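Local coordinates for protein putative mandelate racemase/muconate lactonizing enzyme (Bordetella bronchiseptica, PDB 3DDM) that is of unknown function but belongs to the mandelate racemase/muconate lactonizing enzyme group of the enolase superfamily, at residues A[9-15]-A[81-87]. The protein carries 1 engineered substitution. Residues are numbered along the deposited sequence; the frame is centred on the assembly and turned at random.
Sequences SITPARV and LTARAFA
Ile10 and Phe86 pair their backbones in both directions: Ile10 N gives its hydrogen to Phe86 O at 2.9 Å, and Phe86 N returns one to Ile10 O. This is a single antiparallel bridge of the hydrogen-bonded kind, and it joins the N-terminal lead-in of strand 14-23 to the loop between helices 65-81 and 89-98. Beside it, Pro12 points at the loop and packs against both the Leu81 and Phe86 side chains. Its CG lies 3.9 Å from Leu81 CG, crossing that side chain at about a right angle, while its CD comes to the edge of the Phe86 ring, 4.0 Å from CD1. With chi1 at -54°, Phe86 carries its ring beside its own backbone N, which brings CD1 within reach of the proline. Further along, Val15 CG2 meets both Leu81 CD2 and the methyl CG2 of Thr82, the latter at 3.9 Å. Thr82 OG1 hydrogen-bonds Ala78 O in the helix it has just left, which helps hold its CG2 methyl turned toward Val15. On the loop side, Arg84 curls round so that NE and NH2 both bond Ala85 O, with Phe86 CE2 above one guanidinium face, toward its rim. From helix 110-131, Leu120 packs on Val15 and Leu81, and Leu124 on Ile10; a classic beta bulge sets Ala13 and Arg14 against Glu46. The whole belongs to the alpha+beta N-terminal capping domain of the enolase superfamily, where a three-stranded antiparallel sheet packs against helices.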
loop_
_atom_site.group_PDB
_atom_site.type_symbol
_atom_site.label_atom_id
_atom_site.label_comp_id
_atom_site.label_asym_id
_atom_site.label_seq_id
_atom_site.Cartn_x
_atom_site.Cartn_y
_atom_site.Cartn_z
ATOM N N SER A 9 -16.591 -2.933 -28.672
ATOM C CA SER A 9 -15.881 -3.484 -27.518
ATOM C C SER A 9 -14.374 -3.204 -27.524
ATOM O O SER A 9 -13.778 -2.951 -28.575
ATOM C CB SER A 9 -16.098 -4.992 -27.443
ATOM O OG SER A 9 -15.209 -5.664 -28.317
ATOM N N ILE A 10 -13.770 -3.266 -26.339
ATOM C CA ILE A 10 -12.341 -3.027 -26.173
ATOM C C ILE A 10 -11.598 -4.354 -26.081
ATOM O O ILE A 10 -12.014 -5.247 -25.346
ATOM C CB ILE A 10 -12.036 -2.262 -24.868
ATOM C CG1 ILE A 10 -13.059 -1.148 -24.649
ATOM C CG2 ILE A 10 -10.619 -1.696 -24.921
ATOM C CD1 ILE A 10 -13.002 -0.064 -25.680
ATOM N N THR A 11 -10.496 -4.483 -26.809
ATOM C CA THR A 11 -9.718 -5.713 -26.763
ATOM C C THR A 11 -8.235 -5.386 -26.672
ATOM O O THR A 11 -7.514 -5.472 -27.663
ATOM C CB THR A 11 -9.960 -6.594 -28.008
ATOM O OG1 THR A 11 -11.366 -6.832 -28.164
ATOM C CG2 THR A 11 -9.247 -7.940 -27.848
ATOM N N PRO A 12 -7.760 -5.015 -25.468
ATOM C CA PRO A 12 -6.356 -4.666 -25.232
ATOM C C PRO A 12 -5.437 -5.728 -25.812
ATOM O O PRO A 12 -5.755 -6.913 -25.758
ATOM C CB PRO A 12 -6.275 -4.601 -23.714
ATOM C CG PRO A 12 -7.653 -4.177 -23.323
ATOM C CD PRO A 12 -8.509 -5.033 -24.200
ATOM N N ALA A 13 -4.300 -5.306 -26.358
ATOM C CA ALA A 13 -3.353 -6.238 -26.952
ATOM C C ALA A 13 -1.942 -6.036 -26.423
ATOM O O ALA A 13 -1.196 -6.995 -26.225
ATOM C CB ALA A 13 -3.361 -6.088 -28.456
ATOM N N ARG A 14 -1.574 -4.778 -26.210
ATOM C CA ARG A 14 -0.253 -4.439 -25.707
ATOM C C ARG A 14 -0.436 -3.302 -24.722
ATOM O O ARG A 14 -1.180 -2.363 -24.993
ATOM C CB ARG A 14 0.656 -4.017 -26.864
ATOM C CG ARG A 14 2.025 -3.491 -26.450
ATOM C CD ARG A 14 2.919 -3.253 -27.674
ATOM N NE ARG A 14 3.637 -1.977 -27.612
ATOM C CZ ARG A 14 3.060 -0.779 -27.730
ATOM N NH1 ARG A 14 1.747 -0.678 -27.922
ATOM N NH2 ARG A 14 3.794 0.326 -27.646
ATOM N N VAL A 15 0.222 -3.397 -23.572
ATOM C CA VAL A 15 0.116 -2.369 -22.537
ATOM C C VAL A 15 1.500 -2.015 -22.010
ATOM O O VAL A 15 2.155 -2.838 -21.371
ATOM C CB VAL A 15 -0.751 -2.860 -21.361
ATOM C CG1 VAL A 15 -0.851 -1.780 -20.306
ATOM C CG2 VAL A 15 -2.129 -3.257 -21.856
ATOM N N LEU A 81 -5.550 -7.602 -18.401
ATOM C CA LEU A 81 -6.117 -6.799 -19.472
ATOM C C LEU A 81 -6.051 -7.423 -20.877
ATOM O O LEU A 81 -7.029 -7.375 -21.626
ATOM C CB LEU A 81 -5.416 -5.440 -19.467
ATOM C CG LEU A 81 -6.216 -4.165 -19.699
ATOM C CD1 LEU A 81 -7.441 -4.119 -18.780
ATOM C CD2 LEU A 81 -5.283 -2.972 -19.454
ATOM N N THR A 82 -4.914 -8.011 -21.234
ATOM C CA THR A 82 -4.758 -8.594 -22.564
ATOM C C THR A 82 -5.125 -10.077 -22.719
ATOM O O THR A 82 -4.587 -10.757 -23.584
ATOM C CB THR A 82 -3.310 -8.407 -23.080
ATOM O OG1 THR A 82 -2.405 -9.189 -22.290
ATOM C CG2 THR A 82 -2.910 -6.949 -23.006
ATOM N N ALA A 83 -6.046 -10.583 -21.908
ATOM C CA ALA A 83 -6.423 -11.990 -22.008
ATOM C C ALA A 83 -7.892 -12.183 -22.384
ATOM O O ALA A 83 -8.354 -13.310 -22.596
ATOM C CB ALA A 83 -6.122 -12.699 -20.698
ATOM N N ARG A 84 -8.624 -11.081 -22.471
ATOM C CA ARG A 84 -10.033 -11.140 -22.827
ATOM C C ARG A 84 -10.478 -9.810 -23.407
ATOM O O ARG A 84 -9.680 -8.874 -23.527
ATOM C CB ARG A 84 -10.878 -11.463 -21.596
ATOM C CG ARG A 84 -10.595 -10.568 -20.417
ATOM C CD ARG A 84 -11.669 -10.716 -19.367
ATOM N NE ARG A 84 -12.948 -10.224 -19.860
ATOM C CZ ARG A 84 -14.019 -10.041 -19.095
ATOM N NH1 ARG A 84 -13.962 -10.318 -17.798
ATOM N NH2 ARG A 84 -15.137 -9.561 -19.621
ATOM N N ALA A 85 -11.753 -9.734 -23.770
ATOM C CA ALA A 85 -12.316 -8.516 -24.323
ATOM C C ALA A 85 -13.234 -7.914 -23.268
ATOM O O ALA A 85 -13.562 -8.575 -22.274
ATOM C CB ALA A 85 -13.091 -8.828 -25.582
ATOM N N PHE A 86 -13.642 -6.663 -23.475
ATOM C CA PHE A 86 -14.506 -5.980 -22.519
ATOM C C PHE A 86 -15.557 -5.142 -23.213
ATOM O O PHE A 86 -15.269 -4.426 -24.164
ATOM C CB PHE A 86 -13.669 -5.089 -21.591
ATOM C CG PHE A 86 -12.558 -5.823 -20.891
ATOM C CD1 PHE A 86 -11.335 -6.021 -21.522
ATOM C CD2 PHE A 86 -12.755 -6.363 -19.622
ATOM C CE1 PHE A 86 -10.324 -6.748 -20.906
ATOM C CE2 PHE A 86 -11.753 -7.090 -18.995
ATOM C CZ PHE A 86 -10.534 -7.284 -19.639
ATOM N N ALA A 87 -16.787 -5.235 -22.729
ATOM C CA ALA A 87 -17.869 -4.474 -23.321
ATOM C C ALA A 87 -17.477 -2.999 -23.418
ATOM O O ALA A 87 -17.765 -2.339 -24.412
ATOM C CB ALA A 87 -19.138 -4.636 -22.488
#